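PDB 6JCL: probable O-methyltransferase from Mycobacterium tuberculosis, which catalyses the cation-dependent transfer of a methyl group from S-adenosyl-L-methionine to a hydroxyl of catechol-like compounds. Local coordinates for residues A147-A152 / Q190-H195. Sequence-based numbering, arbitrary orientation.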
ATOM      1  N   ALA A 147     -17.863 -11.617  -7.110  1.00 20.28           N
ATOM      2  CA  ALA A 147     -18.119 -12.884  -6.417  1.00 20.56           C
ATOM      3  C   ALA A 147     -16.968 -13.260  -5.482  1.00 20.15           C
ATOM      4  O   ALA A 147     -17.203 -13.724  -4.350  1.00 21.87           O
ATOM      5  CB  ALA A 147     -18.338 -14.000  -7.431  1.00 20.94           C
ATOM      6  N   TYR A 148     -15.719 -13.079  -5.938  1.00 19.25           N
ATOM      7  CA  TYR A 148     -14.577 -13.442  -5.099  1.00 18.95           C
ATOM      8  C   TYR A 148     -14.489 -12.544  -3.872  1.00 21.13           C
ATOM      9  O   TYR A 148     -14.090 -12.998  -2.791  1.00 19.22           O
ATOM     10  CB  TYR A 148     -13.269 -13.382  -5.899  1.00 18.11           C
ATOM     11  CG  TYR A 148     -13.238 -14.349  -7.054  1.00 20.48           C
ATOM     12  CD1 TYR A 148     -13.977 -15.529  -7.019  1.00 21.71           C
ATOM     13  CD2 TYR A 148     -12.464 -14.084  -8.176  1.00 17.69           C
ATOM     14  CE1 TYR A 148     -13.961 -16.413  -8.085  1.00 20.63           C
ATOM     15  CE2 TYR A 148     -12.442 -14.954  -9.244  1.00 17.97           C
ATOM     16  CZ  TYR A 148     -13.176 -16.122  -9.190  1.00 18.81           C
ATOM     17  OH  TYR A 148     -13.157 -16.980 -10.263  1.00 19.84           O
ATOM     18  N   ILE A 149     -14.854 -11.268  -4.018  1.00 18.68           N
ATOM     19  CA  ILE A 149     -14.855 -10.366  -2.867  1.00 18.80           C
ATOM     20  C   ILE A 149     -15.919 -10.800  -1.861  1.00 19.88           C
ATOM     21  O   ILE A 149     -15.674 -10.820  -0.647  1.00 20.25           O
ATOM     22  CB  ILE A 149     -15.056  -8.906  -3.319  1.00 19.71           C
ATOM     23  CG1 ILE A 149     -13.829  -8.408  -4.074  1.00 19.25           C
ATOM     24  CG2 ILE A 149     -15.352  -7.994  -2.101  1.00 21.07           C
ATOM     25  CD1 ILE A 149     -14.142  -7.197  -4.960  1.00 22.82           C
ATOM     26  N   GLN A 150     -17.103 -11.194  -2.348  1.00 20.52           N
ATOM     27  CA  GLN A 150     -18.134 -11.707  -1.446  1.00 21.70           C
ATOM     28  C   GLN A 150     -17.650 -12.955  -0.707  1.00 24.81           C
ATOM     29  O   GLN A 150     -17.870 -13.089   0.504  1.00 22.89           O
ATOM     30  CB  GLN A 150     -19.417 -11.981  -2.234  1.00 25.77           C
ATOM     31  CG  GLN A 150     -20.135 -10.688  -2.635  1.00 30.83           C
ATOM     32  CD  GLN A 150     -21.229 -10.888  -3.678  1.00 44.46           C
ATOM     33  OE1 GLN A 150     -21.183 -11.819  -4.486  1.00 43.51           O
ATOM     34  NE2 GLN A 150     -22.223 -10.010  -3.659  1.00 52.24           N
ATOM     35  N   TRP A 151     -16.963 -13.865  -1.408  1.00 24.09           N
ATOM     36  CA  TRP A 151     -16.396 -15.035  -0.739  1.00 22.12           C
ATOM     37  C   TRP A 151     -15.313 -14.621   0.248  1.00 21.78           C
ATOM     38  O   TRP A 151     -15.212 -15.198   1.338  1.00 22.64           O
ATOM     39  CB  TRP A 151     -15.819 -16.021  -1.768  1.00 21.78           C
ATOM     40  CG  TRP A 151     -16.816 -17.062  -2.190  1.00 22.71           C
ATOM     41  CD1 TRP A 151     -17.416 -17.180  -3.413  1.00 23.57           C
ATOM     42  CD2 TRP A 151     -17.355 -18.106  -1.376  1.00 26.19           C
ATOM     43  NE1 TRP A 151     -18.291 -18.237  -3.409  1.00 30.63           N
ATOM     44  CE2 TRP A 151     -18.272 -18.825  -2.172  1.00 33.33           C
ATOM     45  CE3 TRP A 151     -17.145 -18.512  -0.057  1.00 29.52           C
ATOM     46  CZ2 TRP A 151     -18.975 -19.927  -1.691  1.00 35.51           C
ATOM     47  CZ3 TRP A 151     -17.852 -19.602   0.424  1.00 32.73           C
ATOM     48  CH2 TRP A 151     -18.756 -20.297  -0.394  1.00 38.68           C
ATOM     49  N   ALA A 152     -14.488 -13.636  -0.126  1.00 21.04           N
ATOM     50  CA  ALA A 152     -13.423 -13.175   0.769  1.00 20.48           C
ATOM     51  C   ALA A 152     -13.995 -12.676   2.086  1.00 24.63           C
ATOM     52  O   ALA A 152     -13.482 -12.994   3.161  1.00 24.06           O
ATOM     53  CB  ALA A 152     -12.593 -12.083   0.083  1.00 19.37           C
ATOM     54  N   GLN A 190     -17.163   0.077  -7.805  1.00 19.06           N
ATOM     55  CA  GLN A 190     -18.468   0.543  -7.346  1.00 19.54           C
ATOM     56  C   GLN A 190     -19.042  -0.391  -6.288  1.00 19.96           C
ATOM     57  O   GLN A 190     -19.609   0.067  -5.284  1.00 20.97           O
ATOM     58  CB  GLN A 190     -19.404   0.679  -8.543  1.00 22.15           C
ATOM     59  CG  GLN A 190     -18.979   1.854  -9.428  1.00 22.25           C
ATOM     60  CD  GLN A 190     -19.853   2.006 -10.660  1.00 30.71           C
ATOM     61  OE1 GLN A 190     -20.200   1.027 -11.313  1.00 31.41           O
ATOM     62  NE2 GLN A 190     -20.218   3.247 -10.973  1.00 34.44           N
ATOM     63  N   MET A 191     -18.845  -1.701  -6.459  1.00 21.02           N
ATOM     64  CA  MET A 191     -19.346  -2.646  -5.472  1.00 25.10           C
ATOM     65  C   MET A 191     -18.629  -2.472  -4.140  1.00 21.15           C
ATOM     66  O   MET A 191     -19.272  -2.473  -3.079  1.00 22.48           O
ATOM     67  CB  MET A 191     -19.183  -4.079  -5.991  1.00 19.87           C
ATOM     68  CG  MET A 191     -19.584  -5.156  -4.978  1.00 23.78           C
ATOM     69  SD  MET A 191     -18.144  -5.749  -4.050  1.00 28.70           S
ATOM     70  CE  MET A 191     -18.812  -7.292  -3.421  1.00 34.60           C
ATOM     71  N   MET A 192     -17.307  -2.264  -4.173  1.00 19.50           N
ATOM     72  CA  MET A 192     -16.559  -2.125  -2.927  1.00 19.27           C
ATOM     73  C   MET A 192     -16.954  -0.848  -2.199  1.00 21.12           C
ATOM     74  O   MET A 192     -17.072  -0.840  -0.966  1.00 22.90           O
ATOM     75  CB  MET A 192     -15.043  -2.152  -3.198  1.00 18.90           C
ATOM     76  CG  MET A 192     -14.552  -3.490  -3.751  1.00 18.05           C
ATOM     77  SD  MET A 192     -12.801  -3.515  -4.176  1.00 19.81           S
ATOM     78  CE  MET A 192     -12.104  -3.708  -2.544  1.00 23.14           C
ATOM     79  N   GLY A 193     -17.196   0.235  -2.941  1.00 21.21           N
ATOM     80  CA  GLY A 193     -17.590   1.473  -2.302  1.00 23.51           C
ATOM     81  C   GLY A 193     -18.944   1.355  -1.635  1.00 24.01           C
ATOM     82  O   GLY A 193     -19.188   1.959  -0.587  1.00 28.25           O
ATOM     83  N   GLU A 194     -19.848   0.583  -2.240  1.00 23.72           N
ATOM     84  CA  GLU A 194     -21.203   0.463  -1.726  1.00 25.93           C
ATOM     85  C   GLU A 194     -21.344  -0.586  -0.633  1.00 29.14           C
ATOM     86  O   GLU A 194     -22.331  -0.556   0.111  1.00 26.26           O
ATOM     87  CB  GLU A 194     -22.158   0.136  -2.874  1.00 29.51           C
ATOM     88  CG  GLU A 194     -22.471   1.326  -3.759  1.00 42.24           C
ATOM     89  CD  GLU A 194     -23.349   0.955  -4.949  1.00 59.61           C
ATOM     90  OE1 GLU A 194     -23.406  -0.244  -5.300  1.00 62.81           O
ATOM     91  OE2 GLU A 194     -23.989   1.863  -5.523  1.00 66.15           O
ATOM     92  N   HIS A 195     -20.396  -1.500  -0.513  1.00 23.98           N
ATOM     93  CA  HIS A 195     -20.562  -2.620   0.408  1.00 25.58           C
ATOM     94  C   HIS A 195     -20.438  -2.135   1.844  1.00 23.89           C
ATOM     95  O   HIS A 195     -19.388  -1.594   2.215  1.00 28.50           O
ATOM     96  CB  HIS A 195     -19.529  -3.710   0.133  1.00 24.24           C
ATOM     97  CG  HIS A 195     -19.918  -5.045   0.685  1.00 29.05           C
ATOM     98  ND1 HIS A 195     -20.134  -5.258   2.030  1.00 30.92           N
ATOM     99  CD2 HIS A 195     -20.178  -6.223   0.071  1.00 34.11           C
ATOM    100  CE1 HIS A 195     -20.492  -6.515   2.222  1.00 33.66           C
ATOM    101  NE2 HIS A 195     -20.529  -7.121   1.047  1.00 32.41           N
TER
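Two neighbouring helices on one face of the class I (Rossmann-like) methyltransferase sheet meet here through Ile-149 of helix 145-155 and the consecutive methionines Met-191 and Met-192 of helix 180-194. The helices run roughly parallel, their short segments 32° apart, but with 11.3 Å between axes the backbones stay well separated. Long, flexible methionine side chains suit such a gap, and the contact is wholly apolar.

Ile-149 points toward the other helix and offers a different branch to each methionine, its first torsion turning CG2 away from the backbone N. Ile-149 CG2 lies 3.8 Å from Met-191 CE, and the two side chains lie alongside, running opposite ways. Ile-149 CD1, at the end of the other branch, packs 3.9 Å from Met-192 CG, with Met-192 nearly perpendicular to the isoleucine; Met-192 SD is almost as close to the same methyl. Ile-149 and Met-192, both buried, also rest on Val-164 of strand 160-165, and Ile-149 reaches Ile-138 of strand 133-138, so both residues belong to the apolar layer between these helices and the sheet.

On the same helix, one residue before this isoleucine, Tyr-148 faces the cofactor: it touches S-adenosyl-L-homocysteine, and its OH is hydrogen-bonded to OD1 of Asp-141. The contact thus lies on a different side of helix 145-155 from the ligand pocket.

Further out, Met-191 extends across the gap (chi1 176°), and a bend at chi2 of -95° sets its CE methyl against both Ile-149 CG2 and Gln-150 CG, the two atoms nearest to it across the contact. Gln-150 suits this margin because its aliphatic part can pack while its amide lies farther along an extended chain at the exposed surface. The two side chains meet at a slant, with Gln-150 CG 3.7 Å from Met-191 CE.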